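Local coordinates for uncharacterized protein Q64V53_BACFR (Bacteroides fragilis, PDB 2RA8) that is of unknown function but joins a WGR domain, a module often found in nucleic-acid-associated proteins, to a leucine-rich-repeat domain, at residues Val20-Val25 against Ala49-Ala53; Asn176-Thr182 against Ser197-Ser202; Asp261-Asn266 against Ile286-Thr292; Leu281-Ser287 against His308-Met314. All coordinates share one frame. Residue numbers count along the deposited sequence, not the author numbering.

Contact 1: Val20-Val25 against Ala49-Ala53; sequences VRGTDV and AEKAA
Val20 lays its two methyl groups over small helix side chains: CG1 is 4.0 Å from Ala49 CB and CG2 is 3.5 Å from Ala53 CB. Its partner on the next strand is Val25, whose CG2 stands 4.0 Å from Ala49 CB and 3.5 Å from Ala49 O. Both valines are extended t rotamers, with CA-to-CB bonds toward the helix. They flank the end of a tight beta hairpin, a type II' turn from Arg21 to Asp24, with Arg21 N to Asp24 O at 2.9 Å and Asp24 N to Arg21 O at 3.1 Å; Gly22 takes the positive phi (74/-120). This is the WGR domain, an antiparallel sheet with helix 46-62 packed against it, and the hairpin end meets Ala49 and Ala53 of that helix. Alanines permit close approach: Thr23 and Ala49 have CA atoms 5.5 Å apart, and Thr23 O is 3.7 Å from Ala49 CB. Glu50 (m, m) points its CB away but curls back, OE1 reaching 3.6 Å from Val20 CG2.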
loop_
_atom_site.group_PDB
_atom_site.type_symbol
_atom_site.label_atom_id
_atom_site.label_comp_id
_atom_site.label_asym_id
_atom_site.label_seq_id
_atom_site.Cartn_x
_atom_site.Cartn_y
_atom_site.Cartn_z
ATOM N N VAL A 20 15.258 -27.252 -8.111
ATOM C CA VAL A 20 16.556 -27.300 -7.456
ATOM C C VAL A 20 17.483 -28.169 -8.254
ATOM O O VAL A 20 17.192 -29.341 -8.501
ATOM C CB VAL A 20 16.487 -27.872 -6.015
ATOM C CG1 VAL A 20 17.903 -27.962 -5.433
ATOM C CG2 VAL A 20 15.628 -26.986 -5.128
ATOM N N ARG A 21 18.599 -27.595 -8.686
ATOM C CA ARG A 21 19.593 -28.344 -9.441
ATOM C C ARG A 21 20.932 -28.160 -8.781
ATOM O O ARG A 21 21.538 -27.090 -8.863
ATOM C CB ARG A 21 19.637 -27.876 -10.898
ATOM C CG ARG A 21 18.455 -28.371 -11.716
ATOM C CD ARG A 21 18.564 -27.960 -13.171
ATOM N NE ARG A 21 17.429 -28.449 -13.951
ATOM C CZ ARG A 21 17.289 -28.282 -15.262
ATOM N NH1 ARG A 21 18.216 -27.635 -15.957
ATOM N NH2 ARG A 21 16.219 -28.766 -15.881
ATOM N N GLY A 22 21.382 -29.205 -8.093
ATOM C CA GLY A 22 22.648 -29.143 -7.398
ATOM C C GLY A 22 22.490 -28.288 -6.160
ATOM O O GLY A 22 21.687 -28.598 -5.282
ATOM N N THR A 23 23.260 -27.207 -6.093
ATOM C CA THR A 23 23.211 -26.286 -4.965
ATOM C C THR A 23 22.468 -25.024 -5.360
ATOM O O THR A 23 22.363 -24.079 -4.581
ATOM C CB THR A 23 24.636 -25.898 -4.513
ATOM O OG1 THR A 23 25.397 -25.494 -5.660
ATOM C CG2 THR A 23 25.328 -27.075 -3.831
ATOM N N ASP A 24 21.954 -25.004 -6.584
ATOM C CA ASP A 24 21.217 -23.851 -7.084
ATOM C C ASP A 24 19.716 -24.027 -7.044
ATOM O O ASP A 24 19.190 -25.089 -7.393
ATOM C CB ASP A 24 21.621 -23.538 -8.532
ATOM C CG ASP A 24 23.056 -23.028 -8.647
ATOM O OD1 ASP A 24 23.457 -22.194 -7.811
ATOM O OD2 ASP A 24 23.771 -23.452 -9.576
ATOM N N VAL A 25 19.025 -22.979 -6.604
ATOM C CA VAL A 25 17.569 -22.968 -6.565
ATOM C C VAL A 25 17.190 -22.029 -7.692
ATOM O O VAL A 25 17.619 -20.867 -7.717
ATOM C CB VAL A 25 17.022 -22.415 -5.226
ATOM C CG1 VAL A 25 15.506 -22.283 -5.307
ATOM C CG2 VAL A 25 17.400 -23.345 -4.071
ATOM N N ALA A 49 20.022 -25.956 -0.141
ATOM C CA ALA A 49 19.238 -25.559 -1.300
ATOM C C ALA A 49 17.826 -26.117 -1.184
ATOM O O ALA A 49 16.837 -25.390 -1.342
ATOM C CB ALA A 49 19.917 -26.063 -2.571
ATOM N N GLU A 50 17.725 -27.408 -0.885
ATOM C CA GLU A 50 16.419 -28.052 -0.745
ATOM C C GLU A 50 15.629 -27.462 0.400
ATOM O O GLU A 50 14.411 -27.294 0.312
ATOM C CB GLU A 50 16.602 -29.552 -0.524
ATOM C CG GLU A 50 17.208 -30.266 -1.717
ATOM C CD GLU A 50 16.213 -30.470 -2.844
ATOM O OE1 GLU A 50 15.200 -29.736 -2.893
ATOM O OE2 GLU A 50 16.453 -31.362 -3.687
ATOM N N LYS A 51 16.324 -27.134 1.486
ATOM C CA LYS A 51 15.672 -26.556 2.653
ATOM C C LYS A 51 15.142 -25.190 2.308
ATOM O O LYS A 51 14.062 -24.797 2.753
ATOM C CB LYS A 51 16.654 -26.466 3.813
ATOM N N ALA A 52 15.905 -24.453 1.509
ATOM C CA ALA A 52 15.492 -23.117 1.098
ATOM C C ALA A 52 14.289 -23.199 0.192
ATOM O O ALA A 52 13.350 -22.414 0.325
ATOM C CB ALA A 52 16.638 -22.407 0.379
ATOM N N ALA A 53 14.317 -24.156 -0.734
ATOM C CA ALA A 53 13.228 -24.340 -1.690
ATOM C C ALA A 53 11.955 -24.701 -0.978
ATOM O O ALA A 53 10.869 -24.260 -1.358
ATOM C CB ALA A 53 13.596 -25.417 -2.704
#

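Contact 2: Asn176-Thr182 against Ser197-Ser202; sequences NLKIKGT and SLEIIS
Five backbone hydrogen bonds join parallel strands 176-180 and 197-201: Leu177 N to Ser197 O (2.8 Å), Glu199 N to Leu177 O (2.9 Å), Ile179 N to Glu199 O (3.0 Å), Ile201 N to Ile179 O (2.8 Å) and Gly181 N to Ile201 O (2.9 Å). Thr182 OG1 and Ser202 OG share a 2.6 Å hydrogen bond, and a water bridges Leu177 O (2.8 Å) and Ser197 OG (2.9 Å). The axes lie 4.7 Å apart at 6°, pairing Asn176 with Ser197 through Lys180 with Ile201. On one face Lys178, t throughout, sets CE 3.9 Å from both Glu199 OE1 and Ile201 CD1; its NZ, 4.4 Å from that OE1, is beyond salt-bridge range, but Lys178 makes a cation-pi contact with Phe145. Gly181 (103/131) turns the chain away. Leu177 CD1 meets Leu198 CD1 (3.8 Å) and Thr182 CG2 meets Ile200 CG2 (3.7 Å). Strands of successive repeats in register, with Leu177, Ile179, Leu198 and Ile200 inward, are consistent with a leucine-rich-repeat sheet.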
loop_
_atom_site.group_PDB
_atom_site.type_symbol
_atom_site.label_atom_id
_atom_site.label_comp_id
_atom_site.label_asym_id
_atom_site.label_seq_id
_atom_site.Cartn_x
_atom_site.Cartn_y
_atom_site.Cartn_z
ATOM N N ASN A 176 -18.891 -14.438 -8.041
ATOM C CA ASN A 176 -18.079 -13.611 -7.141
ATOM C C ASN A 176 -18.350 -12.140 -7.419
ATOM O O ASN A 176 -17.982 -11.620 -8.467
ATOM C CB ASN A 176 -16.597 -13.938 -7.356
ATOM C CG ASN A 176 -15.684 -13.237 -6.365
ATOM O OD1 ASN A 176 -14.488 -13.514 -6.312
ATOM N ND2 ASN A 176 -16.241 -12.323 -5.584
ATOM N N LEU A 177 -18.999 -11.463 -6.476
ATOM C CA LEU A 177 -19.361 -10.055 -6.642
ATOM C C LEU A 177 -18.722 -9.204 -5.581
ATOM O O LEU A 177 -18.853 -9.470 -4.383
ATOM C CB LEU A 177 -20.876 -9.884 -6.536
ATOM C CG LEU A 177 -21.658 -8.883 -7.384
ATOM C CD1 LEU A 177 -22.938 -8.600 -6.641
ATOM C CD2 LEU A 177 -20.906 -7.598 -7.640
ATOM N N LYS A 178 -18.040 -8.159 -6.027
ATOM C CA LYS A 178 -17.358 -7.243 -5.133
ATOM C C LYS A 178 -17.670 -5.858 -5.634
ATOM O O LYS A 178 -17.486 -5.565 -6.821
ATOM C CB LYS A 178 -15.861 -7.510 -5.192
ATOM C CG LYS A 178 -14.997 -6.694 -4.257
ATOM C CD LYS A 178 -13.576 -7.235 -4.344
ATOM C CE LYS A 178 -12.598 -6.446 -3.511
ATOM N NZ LYS A 178 -11.252 -7.074 -3.651
ATOM N N ILE A 179 -18.160 -5.010 -4.732
ATOM C CA ILE A 179 -18.538 -3.637 -5.053
ATOM C C ILE A 179 -17.923 -2.677 -4.042
ATOM O O ILE A 179 -17.972 -2.915 -2.835
ATOM C CB ILE A 179 -20.070 -3.463 -4.997
ATOM C CG1 ILE A 179 -20.770 -4.501 -5.898
ATOM C CG2 ILE A 179 -20.451 -2.057 -5.435
ATOM C CD1 ILE A 179 -22.265 -4.617 -5.595
ATOM N N LYS A 180 -17.354 -1.583 -4.535
ATOM C CA LYS A 180 -16.739 -0.579 -3.672
ATOM C C LYS A 180 -17.411 0.739 -3.967
ATOM O O LYS A 180 -17.456 1.152 -5.118
ATOM C CB LYS A 180 -15.234 -0.479 -3.959
ATOM C CG LYS A 180 -14.502 0.580 -3.143
ATOM C CD LYS A 180 -12.998 0.517 -3.418
ATOM C CE LYS A 180 -12.267 1.641 -2.692
ATOM N NZ LYS A 180 -10.791 1.504 -2.790
ATOM N N GLY A 181 -17.926 1.403 -2.926
ATOM C CA GLY A 181 -18.627 2.667 -3.100
ATOM C C GLY A 181 -20.105 2.338 -2.987
ATOM O O GLY A 181 -20.572 1.399 -3.633
ATOM N N THR A 182 -20.854 3.087 -2.183
ATOM C CA THR A 182 -22.269 2.769 -2.008
ATOM C C THR A 182 -23.287 3.877 -2.194
ATOM O O THR A 182 -24.486 3.653 -2.004
ATOM C CB THR A 182 -22.492 2.132 -0.629
ATOM O OG1 THR A 182 -21.906 2.968 0.376
ATOM C CG2 THR A 182 -21.848 0.749 -0.570
ATOM N N SER A 197 -20.130 -15.466 -3.612
ATOM C CA SER A 197 -19.423 -14.489 -2.796
ATOM C C SER A 197 -19.910 -13.081 -3.056
ATOM O O SER A 197 -20.037 -12.646 -4.205
ATOM C CB SER A 197 -17.910 -14.567 -3.068
ATOM O OG SER A 197 -17.188 -13.807 -2.115
ATOM N N LEU A 198 -20.167 -12.361 -1.970
ATOM C CA LEU A 198 -20.651 -10.996 -2.029
ATOM C C LEU A 198 -19.945 -10.154 -1.003
ATOM O O LEU A 198 -20.068 -10.397 0.202
ATOM C CB LEU A 198 -22.158 -10.957 -1.744
ATOM C CG LEU A 198 -22.792 -9.568 -1.601
ATOM C CD1 LEU A 198 -22.566 -8.764 -2.884
ATOM C CD2 LEU A 198 -24.285 -9.706 -1.299
ATOM N N GLU A 199 -19.193 -9.164 -1.472
ATOM C CA GLU A 199 -18.481 -8.267 -0.574
ATOM C C GLU A 199 -18.731 -6.858 -1.003
ATOM O O GLU A 199 -18.569 -6.519 -2.174
ATOM C CB GLU A 199 -16.969 -8.533 -0.594
ATOM C CG GLU A 199 -16.129 -7.405 0.045
ATOM C CD GLU A 199 -14.666 -7.801 0.251
ATOM O OE1 GLU A 199 -14.113 -8.527 -0.604
ATOM O OE2 GLU A 199 -14.070 -7.377 1.260
ATOM N N ILE A 200 -19.148 -6.023 -0.060
ATOM C CA ILE A 200 -19.411 -4.632 -0.364
ATOM C C ILE A 200 -18.550 -3.767 0.532
ATOM O O ILE A 200 -18.601 -3.873 1.756
ATOM C CB ILE A 200 -20.906 -4.298 -0.178
ATOM C CG1 ILE A 200 -21.762 -5.203 -1.090
ATOM C CG2 ILE A 200 -21.151 -2.835 -0.504
ATOM C CD1 ILE A 200 -23.262 -4.994 -0.949
ATOM N N ILE A 201 -17.733 -2.931 -0.095
ATOM C CA ILE A 201 -16.830 -2.021 0.607
ATOM C C ILE A 201 -17.490 -0.667 0.594
ATOM O O ILE A 201 -17.810 -0.128 -0.474
ATOM C CB ILE A 201 -15.465 -1.967 -0.111
ATOM C CG1 ILE A 201 -14.864 -3.377 -0.150
ATOM C CG2 ILE A 201 -14.507 -1.030 0.618
ATOM C CD1 ILE A 201 -13.723 -3.529 -1.145
ATOM N N SER A 202 -17.603 -0.037 1.728
ATOM C CA SER A 202 -18.404 1.180 1.867
ATOM C C SER A 202 -17.774 2.052 2.907
ATOM O O SER A 202 -17.247 1.531 3.945
ATOM C CB SER A 202 -19.777 0.802 2.360
ATOM O OG SER A 202 -20.654 1.874 2.416
HETATM O O HOH W 1 -16.932 -11.198 -3.396
#

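Contact 3: Asp261-Asn266 against Ile286-Thr292; sequences DAEEQN and ISAGVLT
In this leucine-rich-repeat domain, successive repeats also meet where the chain leaves the parallel sheet, and here two such exits, 261-266 and 286-292, run side by side on the way from strand to helix. Asp261 takes a left-handed backbone (54/43), as does Ala288 (55/11). The CA atoms of Asp261 and Gly289 come within 4.1 Å, those of Glu263 and Val290 within 5.2 Å, and those of Gln265 and Leu291 within 5.1 Å. Two backbone hydrogen bonds tie the loops: Asp261 N to Ser287 O (3.0 Å) and Val290 N to Ala262 O (3.1 Å). Asp261 CA adds a CA-H...O contact to Ala288 O at 3.2 Å; the Asp261 carboxylate is engaged by the backbone N of Leu355. Gly289 suits this close approach, since a CB there would collide with Ala262 O. Val290 centres an inverse gamma turn (-89/67) and rests its CB 3.5 Å from Glu263 O. The Gln265 CA-to-CB bond points toward 286-292, with CB 3.7 Å from Leu291 N and CG 3.8 Å from Leu291 CB. Asn266, an m rotamer, accepts from Thr292 N at OD1 (3.0 Å) and donates from ND2 to Thr292 OG1 (2.9 Å). This two-point pairing links the N-cap of helix 293-300, Thr292, to Asn266, near the start of helix 265-274.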
loop_
_atom_site.group_PDB
_atom_site.type_symbol
_atom_site.label_atom_id
_atom_site.label_comp_id
_atom_site.label_asym_id
_atom_site.label_seq_id
_atom_site.Cartn_x
_atom_site.Cartn_y
_atom_site.Cartn_z
ATOM N N ASP A 261 -15.480 -3.040 9.699
ATOM C CA ASP A 261 -15.274 -1.603 9.609
ATOM C C ASP A 261 -16.359 -0.783 10.295
ATOM O O ASP A 261 -16.818 0.230 9.762
ATOM C CB ASP A 261 -15.169 -1.242 8.120
ATOM C CG ASP A 261 -14.721 0.185 7.891
ATOM O OD1 ASP A 261 -13.667 0.579 8.444
ATOM O OD2 ASP A 261 -15.427 0.900 7.149
ATOM N N ALA A 262 -16.765 -1.211 11.492
ATOM C CA ALA A 262 -17.804 -0.514 12.255
ATOM C C ALA A 262 -17.277 0.083 13.542
ATOM O O ALA A 262 -16.345 -0.455 14.143
ATOM C CB ALA A 262 -18.948 -1.482 12.582
ATOM N N GLU A 263 -17.876 1.191 13.973
ATOM C CA GLU A 263 -17.487 1.843 15.224
ATOM C C GLU A 263 -17.912 0.965 16.371
ATOM O O GLU A 263 -17.221 0.865 17.378
ATOM C CB GLU A 263 -18.160 3.207 15.361
ATOM C CG GLU A 263 -17.272 4.375 14.968
ATOM C CD GLU A 263 -17.975 5.718 15.094
ATOM O OE1 GLU A 263 -18.593 5.975 16.153
ATOM O OE2 GLU A 263 -17.900 6.520 14.137
ATOM N N GLU A 264 -19.058 0.313 16.215
ATOM C CA GLU A 264 -19.566 -0.592 17.240
ATOM C C GLU A 264 -19.227 -2.008 16.851
ATOM O O GLU A 264 -20.106 -2.860 16.699
ATOM C CB GLU A 264 -21.081 -0.436 17.385
ATOM C CG GLU A 264 -21.507 0.959 17.829
ATOM C CD GLU A 264 -23.010 1.087 18.012
ATOM O OE1 GLU A 264 -23.571 0.375 18.872
ATOM O OE2 GLU A 264 -23.633 1.900 17.296
ATOM N N GLN A 265 -17.936 -2.269 16.696
ATOM C CA GLN A 265 -17.472 -3.593 16.298
ATOM C C GLN A 265 -17.714 -4.659 17.349
ATOM O O GLN A 265 -17.930 -5.830 17.010
ATOM C CB GLN A 265 -15.974 -3.551 15.948
ATOM C CG GLN A 265 -15.469 -4.804 15.228
ATOM C CD GLN A 265 -16.136 -5.002 13.870
ATOM O OE1 GLN A 265 -16.714 -6.059 13.593
ATOM N NE2 GLN A 265 -16.061 -3.981 13.019
ATOM N N ASN A 266 -17.695 -4.270 18.625
ATOM C CA ASN A 266 -17.899 -5.240 19.696
ATOM C C ASN A 266 -19.273 -5.850 19.631
ATOM O O ASN A 266 -19.461 -7.016 19.989
ATOM C CB ASN A 266 -17.716 -4.595 21.085
ATOM C CG ASN A 266 -16.335 -3.979 21.284
ATOM O OD1 ASN A 266 -15.323 -4.470 20.763
ATOM N ND2 ASN A 266 -16.286 -2.906 22.064
ATOM N N ILE A 286 -14.406 -9.986 11.816
ATOM C CA ILE A 286 -14.732 -8.812 12.606
ATOM C C ILE A 286 -13.556 -7.886 12.559
ATOM O O ILE A 286 -13.072 -7.413 13.583
ATOM C CB ILE A 286 -15.034 -9.189 14.069
ATOM C CG1 ILE A 286 -13.907 -10.060 14.628
ATOM C CG2 ILE A 286 -16.366 -9.938 14.144
ATOM C CD1 ILE A 286 -13.829 -10.069 16.144
ATOM N N SER A 287 -13.098 -7.619 11.344
ATOM C CA SER A 287 -11.948 -6.752 11.117
ATOM C C SER A 287 -12.287 -5.321 10.806
ATOM O O SER A 287 -13.454 -4.928 10.776
ATOM C CB SER A 287 -11.121 -7.312 9.965
ATOM O OG SER A 287 -11.918 -7.429 8.801
ATOM N N ALA A 288 -11.234 -4.538 10.588
ATOM C CA ALA A 288 -11.322 -3.129 10.220
ATOM C C ALA A 288 -12.102 -2.194 11.102
ATOM O O ALA A 288 -12.335 -1.045 10.710
ATOM C CB ALA A 288 -11.841 -3.017 8.786
ATOM N N GLY A 289 -12.498 -2.636 12.292
ATOM C CA GLY A 289 -13.276 -1.764 13.162
ATOM C C GLY A 289 -12.680 -1.457 14.525
ATOM O O GLY A 289 -11.515 -1.779 14.806
ATOM N N VAL A 290 -13.484 -0.825 15.378
ATOM C CA VAL A 290 -13.056 -0.480 16.729
ATOM C C VAL A 290 -13.369 -1.623 17.662
ATOM O O VAL A 290 -14.221 -1.522 18.540
ATOM C CB VAL A 290 -13.755 0.799 17.227
ATOM C CG1 VAL A 290 -13.221 1.189 18.592
ATOM C CG2 VAL A 290 -13.530 1.920 16.231
ATOM N N LEU A 291 -12.670 -2.730 17.445
ATOM C CA LEU A 291 -12.819 -3.937 18.240
ATOM C C LEU A 291 -11.886 -3.759 19.422
ATOM O O LEU A 291 -10.663 -3.665 19.249
ATOM C CB LEU A 291 -12.377 -5.132 17.407
ATOM C CG LEU A 291 -12.885 -6.570 17.544
ATOM C CD1 LEU A 291 -11.667 -7.473 17.570
ATOM C CD2 LEU A 291 -13.739 -6.771 18.764
ATOM N N THR A 292 -12.457 -3.692 20.623
ATOM C CA THR A 292 -11.667 -3.516 21.840
ATOM C C THR A 292 -11.626 -4.771 22.666
ATOM O O THR A 292 -12.266 -5.770 22.335
ATOM C CB THR A 292 -12.234 -2.388 22.713
ATOM O OG1 THR A 292 -13.585 -2.704 23.077
ATOM C CG2 THR A 292 -12.200 -1.070 21.966
#

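Contact 4: Leu281-Ser287 against His308-Met314; sequences LETMDIS and HLKFINM
Glu282 O accepts from both Lys310 N at 2.7 Å and Phe311 N at 3.1 Å where the pairing begins, just before strands 283-285 and 311-313. From there the backbone bonds alternate: Met284 N to Phe311 O (3.0 Å), Asn313 N to Met284 O (3.0 Å) and Ile286 N to Asn313 O (2.9 Å). The strand axes lie 4.8 Å apart at 8°, parallel, pairing Thr283 with Phe311, Met284 with Ile312 and Asp285 with Asn313. CA-H...O contacts supplement them, Thr283 CA to Phe311 O at 3.2 Å and Ile312 CA to Met284 O at 3.3 Å. Asp285 (t) is thoroughly satisfied: OD1 accepts from Ser287 OG (2.8 Å) and Asn313 ND2 (3.2 Å), and weakly from Ser287 N (3.4 Å), while OD2 takes the indole NH of Trp256. Asn313 OD1 in turn receives Lys315 N. At the opposite end Glu282 OE1 and Lys310 NZ make a 3.6 Å salt bridge. The apolar side holds Leu309 (m, t), with CD1 3.6 Å from selenomethionine Met284 CB and CD2 3.9 Å from Leu281 CB; Met284 CE is 4.2 Å from Ile312 CG2, and Ile286 CD1 is 3.5 Å from Met314 CG. Phe272 of helix 265-274 packs on Leu281, Met284 and Ile286. The two strands come from successive beta-alpha repeats, with helix 265-274 on the face of Met284, as in a leucine-rich-repeat domain.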
loop_
_atom_site.group_PDB
_atom_site.type_symbol
_atom_site.label_atom_id
_atom_site.label_comp_id
_atom_site.label_asym_id
_atom_site.label_seq_id
_atom_site.Cartn_x
_atom_site.Cartn_y
_atom_site.Cartn_z
ATOM N N LEU A 281 -20.328 -21.795 10.329
ATOM C CA LEU A 281 -19.249 -20.950 9.816
ATOM C C LEU A 281 -17.858 -21.472 9.997
ATOM O O LEU A 281 -17.569 -22.194 10.940
ATOM C CB LEU A 281 -19.304 -19.562 10.456
ATOM C CG LEU A 281 -20.535 -18.692 10.195
ATOM C CD1 LEU A 281 -20.383 -17.364 10.930
ATOM C CD2 LEU A 281 -20.678 -18.457 8.705
ATOM N N GLU A 282 -16.981 -21.094 9.077
ATOM C CA GLU A 282 -15.583 -21.474 9.158
ATOM C C GLU A 282 -14.841 -20.226 9.552
ATOM O O GLU A 282 -13.846 -20.281 10.275
ATOM C CB GLU A 282 -15.041 -21.935 7.803
ATOM C CG GLU A 282 -15.766 -23.111 7.190
ATOM C CD GLU A 282 -15.052 -23.657 5.967
ATOM O OE1 GLU A 282 -14.591 -22.852 5.130
ATOM O OE2 GLU A 282 -14.957 -24.895 5.839
ATOM N N THR A 283 -15.329 -19.082 9.080
ATOM C CA THR A 283 -14.666 -17.810 9.360
ATOM C C THR A 283 -15.557 -16.732 9.936
ATOM O O THR A 283 -16.631 -16.443 9.412
ATOM C CB THR A 283 -14.003 -17.251 8.069
ATOM O OG1 THR A 283 -13.120 -18.239 7.519
ATOM C CG2 THR A 283 -13.201 -15.973 8.376
HETATM N N MSE A 284 -15.107 -16.141 11.038
HETATM C CA MSE A 284 -15.814 -15.046 11.688
HETATM C C MSE A 284 -14.946 -13.852 11.362
HETATM O O MSE A 284 -13.789 -13.791 11.755
HETATM C CB MSE A 284 -15.870 -15.258 13.199
HETATM C CG MSE A 284 -16.555 -14.141 13.958
HETATM SE SE MSE A 284 -16.442 -14.394 15.879
HETATM C CE MSE A 284 -15.817 -12.646 16.378
ATOM N N ASP A 285 -15.507 -12.903 10.634
ATOM C CA ASP A 285 -14.775 -11.724 10.187
ATOM C C ASP A 285 -15.252 -10.505 10.933
ATOM O O ASP A 285 -16.369 -10.045 10.727
ATOM C CB ASP A 285 -15.023 -11.541 8.687
ATOM C CG ASP A 285 -14.012 -10.630 8.010
ATOM O OD1 ASP A 285 -13.367 -9.789 8.682
ATOM O OD2 ASP A 285 -13.884 -10.754 6.775
ATOM N N ILE A 286 -14.406 -9.986 11.816
ATOM C CA ILE A 286 -14.732 -8.812 12.606
ATOM C C ILE A 286 -13.556 -7.886 12.559
ATOM O O ILE A 286 -13.072 -7.413 13.583
ATOM C CB ILE A 286 -15.034 -9.189 14.069
ATOM C CG1 ILE A 286 -13.907 -10.060 14.628
ATOM C CG2 ILE A 286 -16.366 -9.938 14.144
ATOM C CD1 ILE A 286 -13.829 -10.069 16.144
ATOM N N SER A 287 -13.098 -7.619 11.344
ATOM C CA SER A 287 -11.948 -6.752 11.117
ATOM C C SER A 287 -12.287 -5.321 10.806
ATOM O O SER A 287 -13.454 -4.928 10.776
ATOM C CB SER A 287 -11.121 -7.312 9.965
ATOM O OG SER A 287 -11.918 -7.429 8.801
ATOM N N HIS A 308 -14.783 -24.240 16.846
ATOM C CA HIS A 308 -14.921 -25.001 15.610
ATOM C C HIS A 308 -14.514 -24.177 14.409
ATOM O O HIS A 308 -14.301 -24.715 13.325
ATOM C CB HIS A 308 -16.368 -25.435 15.440
ATOM C CG HIS A 308 -17.304 -24.295 15.199
ATOM N ND1 HIS A 308 -17.491 -23.743 13.949
ATOM C CD2 HIS A 308 -18.074 -23.576 16.047
ATOM C CE1 HIS A 308 -18.337 -22.733 14.040
ATOM N NE2 HIS A 308 -18.704 -22.609 15.303
ATOM N N LEU A 309 -14.421 -22.864 14.590
ATOM C CA LEU A 309 -14.042 -21.972 13.499
ATOM C C LEU A 309 -12.641 -22.266 13.042
ATOM O O LEU A 309 -11.823 -22.779 13.807
ATOM C CB LEU A 309 -14.127 -20.502 13.940
ATOM C CG LEU A 309 -15.515 -19.943 14.271
ATOM C CD1 LEU A 309 -15.394 -18.504 14.756
ATOM C CD2 LEU A 309 -16.400 -20.007 13.031
ATOM N N LYS A 310 -12.361 -21.959 11.780
ATOM C CA LYS A 310 -11.033 -22.176 11.221
ATOM C C LYS A 310 -10.244 -20.891 11.227
ATOM O O LYS A 310 -9.014 -20.908 11.169
ATOM C CB LYS A 310 -11.142 -22.698 9.784
ATOM C CG LYS A 310 -11.572 -24.157 9.697
ATOM C CD LYS A 310 -12.319 -24.500 8.402
ATOM C CE LYS A 310 -11.478 -24.315 7.144
ATOM N NZ LYS A 310 -11.370 -22.889 6.725
ATOM N N PHE A 311 -10.942 -19.764 11.327
ATOM C CA PHE A 311 -10.269 -18.472 11.293
ATOM C C PHE A 311 -11.125 -17.352 11.824
ATOM O O PHE A 311 -12.322 -17.260 11.532
ATOM C CB PHE A 311 -9.845 -18.170 9.834
ATOM C CG PHE A 311 -9.154 -16.839 9.631
ATOM C CD1 PHE A 311 -8.129 -16.418 10.472
ATOM C CD2 PHE A 311 -9.492 -16.038 8.543
ATOM C CE1 PHE A 311 -7.447 -15.220 10.225
ATOM C CE2 PHE A 311 -8.816 -14.844 8.293
ATOM C CZ PHE A 311 -7.795 -14.438 9.132
ATOM N N ILE A 312 -10.513 -16.506 12.643
ATOM C CA ILE A 312 -11.202 -15.349 13.183
ATOM C C ILE A 312 -10.343 -14.184 12.783
ATOM O O ILE A 312 -9.225 -14.030 13.279
ATOM C CB ILE A 312 -11.324 -15.405 14.715
ATOM C CG1 ILE A 312 -12.124 -16.649 15.135
ATOM C CG2 ILE A 312 -12.020 -14.145 15.216
ATOM C CD1 ILE A 312 -12.348 -16.757 16.650
ATOM N N ASN A 313 -10.847 -13.379 11.853
ATOM C CA ASN A 313 -10.123 -12.222 11.354
ATOM C C ASN A 313 -10.400 -10.982 12.163
ATOM O O ASN A 313 -11.524 -10.487 12.196
ATOM C CB ASN A 313 -10.478 -11.969 9.879
ATOM C CG ASN A 313 -9.643 -10.863 9.258
ATOM O OD1 ASN A 313 -8.493 -10.651 9.642
ATOM N ND2 ASN A 313 -10.212 -10.164 8.278
HETATM N N MSE A 314 -9.363 -10.476 12.825
HETATM C CA MSE A 314 -9.471 -9.268 13.638
HETATM C C MSE A 314 -8.423 -8.273 13.196
HETATM O O MSE A 314 -7.969 -7.432 13.973
HETATM C CB MSE A 314 -9.283 -9.610 15.118
HETATM C CG MSE A 314 -10.349 -10.568 15.661
HETATM SE SE MSE A 314 -10.139 -11.030 17.544
HETATM C CE MSE A 314 -9.113 -12.650 17.362
#

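How the contacts relate
Contact 1 joins hairpin to helix within the WGR domain, whereas contacts 2 to 4 join successive repeats. Contact 1 stands apart: its centre is about 42, 45 and 37 Å from those of contacts 2, 3 and 4, with no touch. Contacts 2 and 4 belong to one ten-stranded parallel sheet, their centres about 19 Å apart and separated by strands 223-227 and 256-260. Contact 3 follows the exits from that sheet; it shares Ile286 and Ser287 with contact 4, where Leu291 CD1 lies 3.9 Å from Met314 CG, and it brushes contact 2 through Ser202 O and Asp261 OD2 at 3.7 Å. Strand pairing and exit-loop pairing thus continue each other along the solenoid.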